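Pullulanase (Bacillus acidopullulyticus, PDB 2WAN) hydrolyses the alpha-1,6-glucosidic linkages of pullulan and, probably, those at branch points of related starch polysaccharides. Local coordinates at residues A[413-416]-A[417-421]; A[281-284]-A[285-288]; A[742-745]-A[746-750]; A[720-724]-A[725-729]; A[704-707]-A[708-711]. All blocks are in the same frame, centred on the assembly; numbering follows the deposited sequence.

Overall arrangement
The five contacts are local turns or helix ends, and none touches another. Contacts 5, 4 and 3 follow one another in the later part of the catalytic (beta/alpha)8 barrel: the centres of contacts 4 and 5 lie about 18 Å apart, those of contacts 3 and 5 about 20 Å. Contact 5 starts helix 707-714, contact 4 leads from it into barrel strand 728-730, and contact 3 ends the following helix, 740-747. Contact 1 precedes the first barrel strand, about 37 Å from contact 4 between centres. Contact 2 is remote, in an N-terminal beta domain, its centre about 48 Å or more from theirs. Active sites of this family open at the carboxyl ends of the barrel strands, whereas contact 4 lies at an amino end.

Contact 1 (A[413-416]-A[417-421]); sequences ATDP and AGWQG
D415 brings its carboxylate against the five-membered part of the W419 indole, D415 CG lying 3.3 Å from W419 CD1, with carboxylate and ring planes 39° apart. The two side chains cross at about a right angle. OD1 forms a salt bridge to K535 of helix 529-543, while OD2 looks toward Q420: a water that donates to D415 OD2 (2.6 Å) and to Q420 OE1 (2.8 Å) joins the two acceptors, and a second water lies between the same pair at the indole edge, in the ring plane. P416 follows with two roles. Its ring leans on one face of the indole near the rim, CD being 3.7 Å above the plane. Its carbonyl O accepts W419 N at 3.2 Å, the donor standing above the carbonyl plane, which closes a type II beta turn with G418 at its third position. With CG anti to the backbone N (chi1 -171°), W419 folds its indole back over the preceding residues; H615 stacks on this ring as well. The D415 carboxylate, gripped by a lysine and by donating waters, would probably stay ionised, and W419 is met by an acid, a proline ring and a histidine.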
loop_
_atom_site.group_PDB
_atom_site.type_symbol
_atom_site.label_atom_id
_atom_site.label_comp_id
_atom_site.label_asym_id
_atom_site.label_seq_id
_atom_site.Cartn_x
_atom_site.Cartn_y
_atom_site.Cartn_z
ATOM N N ALA A 413 -9.160 -11.170 -29.455
ATOM C CA ALA A 413 -9.093 -12.594 -29.739
ATOM C C ALA A 413 -8.861 -13.420 -28.479
ATOM O O ALA A 413 -9.131 -14.617 -28.469
ATOM C CB ALA A 413 -8.007 -12.885 -30.766
ATOM N N THR A 414 -8.349 -12.777 -27.424
ATOM C CA THR A 414 -8.137 -13.495 -26.142
ATOM C C THR A 414 -9.399 -13.655 -25.299
ATOM O O THR A 414 -9.391 -14.414 -24.323
ATOM C CB THR A 414 -7.036 -12.837 -25.258
ATOM O OG1 THR A 414 -7.516 -11.602 -24.707
ATOM C CG2 THR A 414 -5.799 -12.532 -26.094
ATOM N N ASP A 415 -10.470 -12.924 -25.627
ATOM C CA ASP A 415 -11.675 -12.987 -24.808
ATOM C C ASP A 415 -12.292 -14.371 -24.911
ATOM O O ASP A 415 -12.433 -14.914 -26.021
ATOM C CB ASP A 415 -12.720 -11.964 -25.283
ATOM C CG ASP A 415 -12.339 -10.527 -25.010
ATOM O OD1 ASP A 415 -11.399 -10.237 -24.245
ATOM O OD2 ASP A 415 -13.025 -9.646 -25.583
ATOM N N PRO A 416 -12.679 -14.966 -23.762
ATOM C CA PRO A 416 -13.372 -16.237 -23.867
ATOM C C PRO A 416 -14.801 -16.048 -24.380
ATOM O O PRO A 416 -15.321 -14.929 -24.376
ATOM C CB PRO A 416 -13.392 -16.750 -22.419
ATOM C CG PRO A 416 -13.478 -15.486 -21.595
ATOM C CD PRO A 416 -12.542 -14.519 -22.357
ATOM N N ALA A 417 -15.421 -17.131 -24.844
ATOM C CA ALA A 417 -16.819 -17.092 -25.284
ATOM C C ALA A 417 -17.698 -16.616 -24.133
ATOM O O ALA A 417 -17.475 -16.995 -22.971
ATOM C CB ALA A 417 -17.265 -18.480 -25.784
ATOM N N GLY A 418 -18.666 -15.767 -24.452
ATOM C CA GLY A 418 -19.602 -15.284 -23.441
ATOM C C GLY A 418 -19.141 -14.055 -22.678
ATOM O O GLY A 418 -19.919 -13.511 -21.892
ATOM N N TRP A 419 -17.899 -13.619 -22.910
ATOM C CA TRP A 419 -17.286 -12.468 -22.210
ATOM C C TRP A 419 -18.114 -11.187 -22.322
ATOM O O TRP A 419 -18.175 -10.413 -21.363
ATOM C CB TRP A 419 -15.891 -12.235 -22.769
ATOM C CG TRP A 419 -15.009 -11.234 -22.036
ATOM C CD1 TRP A 419 -14.494 -10.078 -22.546
ATOM C CD2 TRP A 419 -14.491 -11.352 -20.698
ATOM N NE1 TRP A 419 -13.702 -9.448 -21.602
ATOM C CE2 TRP A 419 -13.683 -10.209 -20.460
ATOM C CE3 TRP A 419 -14.646 -12.293 -19.671
ATOM C CZ2 TRP A 419 -13.020 -9.990 -19.231
ATOM C CZ3 TRP A 419 -13.997 -12.063 -18.432
ATOM C CH2 TRP A 419 -13.190 -10.924 -18.234
ATOM N N GLN A 420 -18.773 -10.965 -23.472
ATOM C CA GLN A 420 -19.636 -9.779 -23.596
ATOM C C GLN A 420 -20.858 -9.776 -22.661
ATOM O O GLN A 420 -21.480 -8.743 -22.469
ATOM C CB GLN A 420 -20.076 -9.552 -25.047
ATOM C CG GLN A 420 -18.940 -9.213 -26.003
ATOM C CD GLN A 420 -18.147 -7.988 -25.577
ATOM O OE1 GLN A 420 -16.923 -8.042 -25.455
ATOM N NE2 GLN A 420 -18.842 -6.876 -25.344
ATOM N N GLY A 421 -21.202 -10.932 -22.102
ATOM C CA GLY A 421 -22.278 -11.022 -21.127
ATOM C C GLY A 421 -21.836 -10.941 -19.671
ATOM O O GLY A 421 -22.671 -11.015 -18.780
HETATM O O HOH W 1 -13.977 -7.137 -25.057
HETATM O O HOH W 2 -15.416 -10.183 -26.510
#

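Contact 2 (A[281-284]-A[285-288]); sequences APDV and THNL
D283 gathers the hydrogen bonds of this turn. Its OD1 accepts T285 N at 2.9 Å, on the anti side of the carboxylate, and also T285 OG1 at 2.7 Å, the hydroxyl coming from above the carboxylate plane. The first of these closes an Asx turn. T285 OG1 is tucked between its own backbone N and carbonyl carbon (chi1 71°), which swings the hydroxyl back to the oxygen that its amide already engages. The D283 backbone O takes H286 N at 3.0 Å and completes a type I beta turn from D283 to H286, so acid side chain and main chain secure the same reversal. The second kind of contact is a stack: the H286 ring lies almost flat over the D283 side chain, carboxylate and ring planes only 15° apart, with D283 CB 3.7 Å from the ring centroid in a CH-pi contact and OD2 over the same face toward the rim. The third is apolar. P282 CB presses on L288 CD1 at 3.5 Å, a tight fit, just where L288 enters strand 288-292 and pairs with I300. H286 also touches D146 of strand 142-146. An amide and a hydroxyl both donating to OD1 would probably favour a charged D283, with the imidazole stacked flat over the acid side chain.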
loop_
_atom_site.group_PDB
_atom_site.type_symbol
_atom_site.label_atom_id
_atom_site.label_comp_id
_atom_site.label_asym_id
_atom_site.label_seq_id
_atom_site.Cartn_x
_atom_site.Cartn_y
_atom_site.Cartn_z
ATOM N N ALA A 281 20.033 25.810 -17.928
ATOM C CA ALA A 281 19.469 24.461 -17.773
ATOM C C ALA A 281 20.144 23.438 -18.694
ATOM O O ALA A 281 20.054 23.558 -19.921
ATOM C CB ALA A 281 17.975 24.500 -18.033
ATOM N N PRO A 282 20.840 22.436 -18.117
ATOM C CA PRO A 282 21.513 21.444 -18.965
ATOM C C PRO A 282 20.532 20.551 -19.730
ATOM O O PRO A 282 19.362 20.451 -19.355
ATOM C CB PRO A 282 22.318 20.597 -17.974
ATOM C CG PRO A 282 22.324 21.349 -16.686
ATOM C CD PRO A 282 21.099 22.210 -16.684
ATOM N N ASP A 283 21.020 19.936 -20.805
ATOM C CA ASP A 283 20.263 18.967 -21.595
ATOM C C ASP A 283 20.298 17.619 -20.869
ATOM O O ASP A 283 21.370 17.032 -20.678
ATOM C CB ASP A 283 20.894 18.869 -22.998
ATOM C CG ASP A 283 20.106 17.979 -23.957
ATOM O OD1 ASP A 283 19.527 16.954 -23.526
ATOM O OD2 ASP A 283 20.088 18.310 -25.169
ATOM N N VAL A 284 19.123 17.135 -20.454
ATOM C CA VAL A 284 19.028 15.898 -19.658
ATOM C C VAL A 284 19.447 14.624 -20.405
ATOM O O VAL A 284 19.600 13.564 -19.783
ATOM C CB VAL A 284 17.619 15.700 -19.018
ATOM C CG1 VAL A 284 17.313 16.829 -18.034
ATOM C CG2 VAL A 284 16.528 15.609 -20.072
ATOM N N THR A 285 19.644 14.731 -21.726
ATOM C CA THR A 285 20.147 13.603 -22.528
ATOM C C THR A 285 21.684 13.578 -22.640
ATOM O O THR A 285 22.267 12.625 -23.172
ATOM C CB THR A 285 19.525 13.562 -23.968
ATOM O OG1 THR A 285 20.038 14.649 -24.762
ATOM C CG2 THR A 285 17.987 13.621 -23.936
ATOM N N HIS A 286 22.338 14.615 -22.122
ATOM C CA HIS A 286 23.779 14.783 -22.302
ATOM C C HIS A 286 24.600 14.194 -21.158
ATOM O O HIS A 286 24.059 13.818 -20.108
ATOM C CB HIS A 286 24.111 16.271 -22.497
ATOM C CG HIS A 286 23.789 16.799 -23.863
ATOM N ND1 HIS A 286 23.082 16.076 -24.804
ATOM C CD2 HIS A 286 24.060 17.995 -24.439
ATOM C CE1 HIS A 286 22.944 16.799 -25.901
ATOM N NE2 HIS A 286 23.526 17.969 -25.706
ATOM N N ASN A 287 25.911 14.105 -21.374
ATOM C CA ASN A 287 26.836 13.645 -20.351
ATOM C C ASN A 287 27.276 14.827 -19.494
ATOM O O ASN A 287 28.136 15.617 -19.897
ATOM C CB ASN A 287 28.046 12.969 -20.995
ATOM C CG ASN A 287 28.957 12.296 -19.981
ATOM O OD1 ASN A 287 28.624 12.161 -18.800
ATOM N ND2 ASN A 287 30.119 11.861 -20.449
ATOM N N LEU A 288 26.672 14.954 -18.315
ATOM C CA LEU A 288 26.921 16.112 -17.456
ATOM C C LEU A 288 27.779 15.696 -16.271
ATOM O O LEU A 288 27.572 14.625 -15.691
ATOM C CB LEU A 288 25.598 16.745 -16.993
ATOM C CG LEU A 288 24.457 16.925 -18.013
ATOM C CD1 LEU A 288 23.151 17.281 -17.323
ATOM C CD2 LEU A 288 24.794 17.962 -19.097
HETATM O O HOH W 3 21.779 12.907 -18.692
#

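Contact 3 (A[742-745]-A[746-750]); sequences DKIL and ASNPS
I744 and N748 meet at the last turn of helix 740-747. I744 O accepts N748 N at 2.8 Å, with a bent N-H...O angle of 139°, and the I744 CG2 methyl lies 4.0 Å from N748 CB as the two side chains cross. One residue back, S747 N donates to K743 O at 3.0 Å, and A746 N to D742 O in the same helical pattern. S747 OG, turned between its own backbone N and carbonyl carbon, donates to N748 OD1 at 2.6 Å in the plane of the amide C=O. K743 bends at chi2 (65°), which brings its CE within 3.9 Å of S747 OG. Past N748, the first residue to leave helical angles, P749 has no amide hydrogen to continue the series; its CA instead sits 3.4 Å from L745 O. A second shell fixes these groups. N748 ND2 is bound by T701 O and D751 OD2, so the amide is held from both ends. K743 NZ reaches K694 O and A696 O, whereas D742 is held by T785, K786 and G788. R756 and D760 of helix 753-769 pack on I744. At this buried helix end the hydroxyl thus satisfies the amide oxygen, and T701 and D751 its NH2, while the K743 ammonium, set among backbone carbonyls, probably keeps its charge.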
loop_
_atom_site.group_PDB
_atom_site.type_symbol
_atom_site.label_atom_id
_atom_site.label_comp_id
_atom_site.label_asym_id
_atom_site.label_seq_id
_atom_site.Cartn_x
_atom_site.Cartn_y
_atom_site.Cartn_z
ATOM N N ASP A 742 -3.130 -22.603 13.889
ATOM C CA ASP A 742 -1.733 -22.708 14.329
ATOM C C ASP A 742 -1.430 -21.702 15.439
ATOM O O ASP A 742 -0.733 -22.028 16.409
ATOM C CB ASP A 742 -0.795 -22.480 13.148
ATOM C CG ASP A 742 -0.790 -23.641 12.162
ATOM O OD1 ASP A 742 -1.513 -24.635 12.369
ATOM O OD2 ASP A 742 -0.045 -23.557 11.178
ATOM N N LYS A 743 -1.942 -20.483 15.280
ATOM C CA LYS A 743 -1.745 -19.416 16.275
ATOM C C LYS A 743 -2.314 -19.813 17.637
ATOM O O LYS A 743 -1.663 -19.607 18.666
ATOM C CB LYS A 743 -2.393 -18.108 15.792
ATOM C CG LYS A 743 -2.640 -17.066 16.872
ATOM C CD LYS A 743 -1.345 -16.517 17.485
ATOM C CE LYS A 743 -1.640 -15.902 18.850
ATOM N NZ LYS A 743 -0.391 -15.343 19.498
ATOM N N ILE A 744 -3.523 -20.377 17.630
ATOM C CA ILE A 744 -4.187 -20.758 18.875
ATOM C C ILE A 744 -3.475 -21.971 19.518
ATOM O O ILE A 744 -3.402 -22.066 20.744
ATOM C CB ILE A 744 -5.697 -20.993 18.684
ATOM C CG1 ILE A 744 -6.399 -19.667 18.331
ATOM C CG2 ILE A 744 -6.314 -21.635 19.969
ATOM C CD1 ILE A 744 -7.871 -19.826 17.989
ATOM N N LEU A 745 -2.944 -22.875 18.704
ATOM C CA LEU A 745 -2.087 -23.964 19.235
ATOM C C LEU A 745 -0.867 -23.421 19.975
ATOM O O LEU A 745 -0.448 -23.972 21.010
ATOM C CB LEU A 745 -1.629 -24.883 18.105
ATOM C CG LEU A 745 -2.545 -26.066 17.825
ATOM C CD1 LEU A 745 -2.275 -26.599 16.419
ATOM C CD2 LEU A 745 -2.363 -27.176 18.906
ATOM N N ALA A 746 -0.300 -22.340 19.449
ATOM C CA ALA A 746 0.829 -21.658 20.096
ATOM C C ALA A 746 0.476 -20.905 21.382
ATOM O O ALA A 746 1.241 -20.957 22.352
ATOM C CB ALA A 746 1.539 -20.732 19.107
ATOM N N SER A 747 -0.662 -20.204 21.408
ATOM C CA SER A 747 -1.008 -19.379 22.574
ATOM C C SER A 747 -1.804 -20.126 23.633
ATOM O O SER A 747 -1.832 -19.714 24.785
ATOM C CB SER A 747 -1.772 -18.119 22.144
ATOM O OG SER A 747 -3.008 -18.439 21.522
ATOM N N ASN A 748 -2.455 -21.218 23.219
ATOM C CA ASN A 748 -3.344 -21.994 24.086
ATOM C C ASN A 748 -3.048 -23.503 24.005
ATOM O O ASN A 748 -3.947 -24.304 23.815
ATOM C CB ASN A 748 -4.808 -21.737 23.719
ATOM C CG ASN A 748 -5.232 -20.286 23.939
ATOM O OD1 ASN A 748 -4.760 -19.370 23.255
ATOM N ND2 ASN A 748 -6.123 -20.073 24.902
ATOM N N PRO A 749 -1.774 -23.895 24.190
ATOM C CA PRO A 749 -1.383 -25.300 24.014
ATOM C C PRO A 749 -2.074 -26.277 24.974
ATOM O O PRO A 749 -2.267 -27.453 24.620
ATOM C CB PRO A 749 0.133 -25.272 24.256
ATOM C CG PRO A 749 0.366 -24.063 25.106
ATOM C CD PRO A 749 -0.635 -23.051 24.602
ATOM N N SER A 750 -2.465 -25.794 26.156
ATOM C CA SER A 750 -3.115 -26.621 27.182
ATOM C C SER A 750 -4.634 -26.761 27.015
ATOM O O SER A 750 -5.270 -27.525 27.736
ATOM C CB SER A 750 -2.834 -26.057 28.582
ATOM O OG SER A 750 -1.442 -25.914 28.790
#

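Contact 4 (A[720-724]-A[725-729]); sequences DFTSA and PSETI. With ACT (acetate ion), chain Q.
E727 reaches back along the chain to S723, and the tight half of this turn is built round its carboxylate. OE1 accepts S723 N at 2.8 Å in a nearly straight bond (169°), the donor coming from above the carboxylate plane. E727 is extended beyond CG (chi2 173°), which carries the charge to that amide. Q671 NE2 also donates to OE1 and G673 N to OE2, so three donors from three places grip one buried acid. A second tie is the bond from E727 N to A724 O at 3.0 Å, which opens the 3-10 segment 725-727. T722 and E727 run antiparallel side by side, the T722 CG2 methyl 3.7 Å from E727 CB and 3.9 Å from T728 CB. The F721 ring crosses T728 at about a right angle, with F721 CZ 3.8 Å from T728 OG1; that hydroxyl is bonded to N730 OD1. One cost of this packing is A724 N, buried without a partner in the model. The outer side is looser. A724 CB touches S726 OG at 3.8 Å, and exposed S723 donates from OG to an acetate oxygen at 2.7 Å, an ion probably from the crystallisation liquor that K672 NZ also holds. Beyond the turn the chain becomes strand 728-730, where backbone hydrogen bonds join T728 to V773 and I729 to V678: this is an alpha-to-beta loop delivering the seventh strand of a (beta/alpha)8 barrel between strands 677-679 and 773-777.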
loop_
_atom_site.group_PDB
_atom_site.type_symbol
_atom_site.label_atom_id
_atom_site.label_comp_id
_atom_site.label_asym_id
_atom_site.label_seq_id
_atom_site.Cartn_x
_atom_site.Cartn_y
_atom_site.Cartn_z
ATOM N N ASP A 720 -11.713 5.482 16.342
ATOM C CA ASP A 720 -10.331 5.043 16.449
ATOM C C ASP A 720 -9.552 5.691 15.290
ATOM O O ASP A 720 -8.709 6.561 15.535
ATOM C CB ASP A 720 -10.290 3.494 16.453
ATOM C CG ASP A 720 -8.881 2.914 16.594
ATOM O OD1 ASP A 720 -7.902 3.675 16.781
ATOM O OD2 ASP A 720 -8.751 1.669 16.530
ATOM N N PHE A 721 -9.845 5.312 14.043
ATOM C CA PHE A 721 -9.095 5.858 12.901
ATOM C C PHE A 721 -9.886 6.034 11.600
ATOM O O PHE A 721 -9.302 6.421 10.588
ATOM C CB PHE A 721 -7.836 5.003 12.629
ATOM C CG PHE A 721 -8.142 3.585 12.259
ATOM C CD1 PHE A 721 -8.416 3.242 10.934
ATOM C CD2 PHE A 721 -8.194 2.596 13.233
ATOM C CE1 PHE A 721 -8.733 1.915 10.579
ATOM C CE2 PHE A 721 -8.503 1.293 12.893
ATOM C CZ PHE A 721 -8.785 0.950 11.559
ATOM N N THR A 722 -11.193 5.768 11.610
ATOM C CA THR A 722 -11.998 5.910 10.380
ATOM C C THR A 722 -12.995 7.050 10.441
ATOM O O THR A 722 -13.406 7.463 11.519
ATOM C CB THR A 722 -12.794 4.624 10.001
ATOM O OG1 THR A 722 -13.836 4.411 10.963
ATOM C CG2 THR A 722 -11.886 3.409 9.918
ATOM N N SER A 723 -13.371 7.549 9.264
ATOM C CA SER A 723 -14.500 8.466 9.124
ATOM C C SER A 723 -15.780 7.769 8.698
ATOM O O SER A 723 -16.878 8.348 8.799
ATOM C CB SER A 723 -14.160 9.558 8.108
ATOM O OG SER A 723 -13.170 10.413 8.658
ATOM N N ALA A 724 -15.644 6.538 8.197
ATOM C CA ALA A 724 -16.767 5.742 7.729
ATOM C C ALA A 724 -16.370 4.265 7.883
ATOM O O ALA A 724 -15.187 3.945 7.787
ATOM C CB ALA A 724 -17.066 6.056 6.251
ATOM N N PRO A 725 -17.342 3.368 8.143
ATOM C CA PRO A 725 -16.963 1.965 8.382
ATOM C C PRO A 725 -16.352 1.251 7.161
ATOM O O PRO A 725 -15.626 0.265 7.319
ATOM C CB PRO A 725 -18.294 1.306 8.802
ATOM C CG PRO A 725 -19.368 2.182 8.174
ATOM C CD PRO A 725 -18.803 3.573 8.254
ATOM N N SER A 726 -16.633 1.746 5.957
ATOM C CA SER A 726 -15.962 1.243 4.747
ATOM C C SER A 726 -14.439 1.390 4.756
ATOM O O SER A 726 -13.761 0.750 3.951
ATOM C CB SER A 726 -16.528 1.938 3.500
ATOM O OG SER A 726 -16.345 3.344 3.616
ATOM N N GLU A 727 -13.898 2.220 5.662
ATOM C CA GLU A 727 -12.449 2.451 5.730
ATOM C C GLU A 727 -11.665 1.443 6.562
ATOM O O GLU A 727 -10.429 1.500 6.579
ATOM C CB GLU A 727 -12.155 3.878 6.246
ATOM C CG GLU A 727 -12.751 4.915 5.305
ATOM C CD GLU A 727 -12.643 6.331 5.842
ATOM O OE1 GLU A 727 -12.097 6.513 6.955
ATOM O OE2 GLU A 727 -13.113 7.251 5.144
ATOM N N THR A 728 -12.368 0.528 7.242
ATOM C CA THR A 728 -11.685 -0.504 8.020
ATOM C C THR A 728 -11.940 -1.892 7.452
ATOM O O THR A 728 -13.102 -2.309 7.274
ATOM C CB THR A 728 -12.036 -0.465 9.553
ATOM O OG1 THR A 728 -11.346 -1.534 10.218
ATOM C CG2 THR A 728 -13.573 -0.616 9.802
ATOM N N ILE A 729 -10.844 -2.595 7.172
ATOM C CA ILE A 729 -10.886 -4.021 6.821
ATOM C C ILE A 729 -10.603 -4.821 8.097
ATOM O O ILE A 729 -9.459 -4.899 8.560
ATOM C CB ILE A 729 -9.865 -4.382 5.717
ATOM C CG1 ILE A 729 -9.862 -3.332 4.589
ATOM C CG2 ILE A 729 -10.124 -5.842 5.176
ATOM C CD1 ILE A 729 -11.221 -3.150 3.856
HETATM C C ACT Q . -13.315 12.133 11.630
HETATM O O ACT Q . -13.330 10.916 11.350
HETATM O OXT ACT Q . -12.261 12.742 11.357
HETATM C CH3 ACT Q . -14.484 12.813 12.271
#

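Contact 5 (A[704-707]-A[708-711]); sequences PNQV and DVIK
Q706 sets its amide alongside V709, the two side chains pointing the same way. It is the oxygen end that touches, Q706 OE1 lying 3.9 Å from the V709 CG2 methyl, while NE2 at the other end is bonded to D703 OD1, which fixes how the amide is turned. A bend at chi2 (-51°) turns the chain back so that this can happen. Outside the two segments, K711 forms a cation-pi pair with the F844 ring. The first turn of helix 707-714 carries the backbone bonds: I710 N donates to Q706 O at 2.9 Å and K711 N to V707 O at 2.8 Å. A water joins the backbone just before, donating to N705 O at 2.9 Å and accepting from V709 N at 3.2 Å, so it serves an amide of the first helical turn. Carbon contacts fill in round the carbonyls. I710 CG1 lies 3.3 Å from Q706 O, and the K711 chain crosses V707, its CD 3.8 Å from the V707 CG1 methyl. Beyond the segments, V707 and I710 both touch V852 of strand 852-856, and F699 touches both Q706 and I710, so the start of helix 707-714 leans on the C-terminal all-beta domain while K711 reaches strand 842-844.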
loop_
_atom_site.group_PDB
_atom_site.type_symbol
_atom_site.label_atom_id
_atom_site.label_comp_id
_atom_site.label_asym_id
_atom_site.label_seq_id
_atom_site.Cartn_x
_atom_site.Cartn_y
_atom_site.Cartn_z
ATOM N N PRO A 704 -7.726 -10.793 29.310
ATOM C CA PRO A 704 -8.901 -10.101 29.857
ATOM C C PRO A 704 -8.922 -8.593 29.627
ATOM O O PRO A 704 -9.835 -7.922 30.099
ATOM C CB PRO A 704 -8.784 -10.385 31.367
ATOM C CG PRO A 704 -7.290 -10.381 31.599
ATOM C CD PRO A 704 -6.691 -11.030 30.341
ATOM N N ASN A 705 -7.941 -8.065 28.904
ATOM C CA ASN A 705 -7.742 -6.617 28.828
ATOM C C ASN A 705 -8.089 -5.984 27.474
ATOM O O ASN A 705 -7.662 -4.871 27.183
ATOM C CB ASN A 705 -6.308 -6.275 29.229
ATOM C CG ASN A 705 -5.993 -6.700 30.650
ATOM O OD1 ASN A 705 -6.786 -6.470 31.564
ATOM N ND2 ASN A 705 -4.862 -7.363 30.834
ATOM N N GLN A 706 -8.901 -6.677 26.681
ATOM C CA GLN A 706 -9.195 -6.223 25.314
ATOM C C GLN A 706 -10.602 -5.691 25.025
ATOM O O GLN A 706 -10.907 -5.377 23.871
ATOM C CB GLN A 706 -8.890 -7.344 24.314
ATOM C CG GLN A 706 -7.491 -7.926 24.404
ATOM C CD GLN A 706 -6.398 -6.882 24.376
ATOM O OE1 GLN A 706 -6.423 -5.963 23.556
ATOM N NE2 GLN A 706 -5.421 -7.021 25.266
ATOM N N VAL A 707 -11.463 -5.587 26.039
ATOM C CA VAL A 707 -12.867 -5.196 25.809
ATOM C C VAL A 707 -12.991 -3.861 25.046
ATOM O O VAL A 707 -13.727 -3.770 24.063
ATOM C CB VAL A 707 -13.674 -5.151 27.143
ATOM C CG1 VAL A 707 -15.021 -4.441 26.961
ATOM C CG2 VAL A 707 -13.871 -6.554 27.679
ATOM N N ASP A 708 -12.260 -2.834 25.474
ATOM C CA ASP A 708 -12.354 -1.529 24.800
ATOM C C ASP A 708 -11.868 -1.580 23.355
ATOM O O ASP A 708 -12.448 -0.918 22.488
ATOM C CB ASP A 708 -11.596 -0.438 25.566
ATOM C CG ASP A 708 -12.261 -0.084 26.885
ATOM O OD1 ASP A 708 -13.496 -0.242 27.014
ATOM O OD2 ASP A 708 -11.534 0.355 27.797
ATOM N N VAL A 709 -10.797 -2.333 23.110
ATOM C CA VAL A 709 -10.292 -2.520 21.744
ATOM C C VAL A 709 -11.390 -3.170 20.883
ATOM O O VAL A 709 -11.680 -2.734 19.755
ATOM C CB VAL A 709 -9.000 -3.368 21.739
ATOM C CG1 VAL A 709 -8.684 -3.879 20.356
ATOM C CG2 VAL A 709 -7.823 -2.533 22.255
ATOM N N ILE A 710 -12.026 -4.193 21.431
ATOM C CA ILE A 710 -13.090 -4.895 20.686
ATOM C C ILE A 710 -14.295 -3.994 20.438
ATOM O O ILE A 710 -14.870 -3.998 19.341
ATOM C CB ILE A 710 -13.509 -6.216 21.400
ATOM C CG1 ILE A 710 -12.325 -7.206 21.475
ATOM C CG2 ILE A 710 -14.717 -6.863 20.709
ATOM C CD1 ILE A 710 -11.632 -7.541 20.122
ATOM N N LYS A 711 -14.702 -3.232 21.453
ATOM C CA LYS A 711 -15.797 -2.279 21.256
ATOM C C LYS A 711 -15.480 -1.297 20.122
ATOM O O LYS A 711 -16.342 -0.989 19.298
ATOM C CB LYS A 711 -16.085 -1.526 22.560
ATOM C CG LYS A 711 -16.790 -2.414 23.600
ATOM C CD LYS A 711 -16.875 -1.732 24.962
ATOM C CE LYS A 711 -18.003 -0.738 25.050
ATOM N NZ LYS A 711 -18.310 -0.477 26.493
HETATM O O HOH W 4 -9.001 -2.742 25.671
#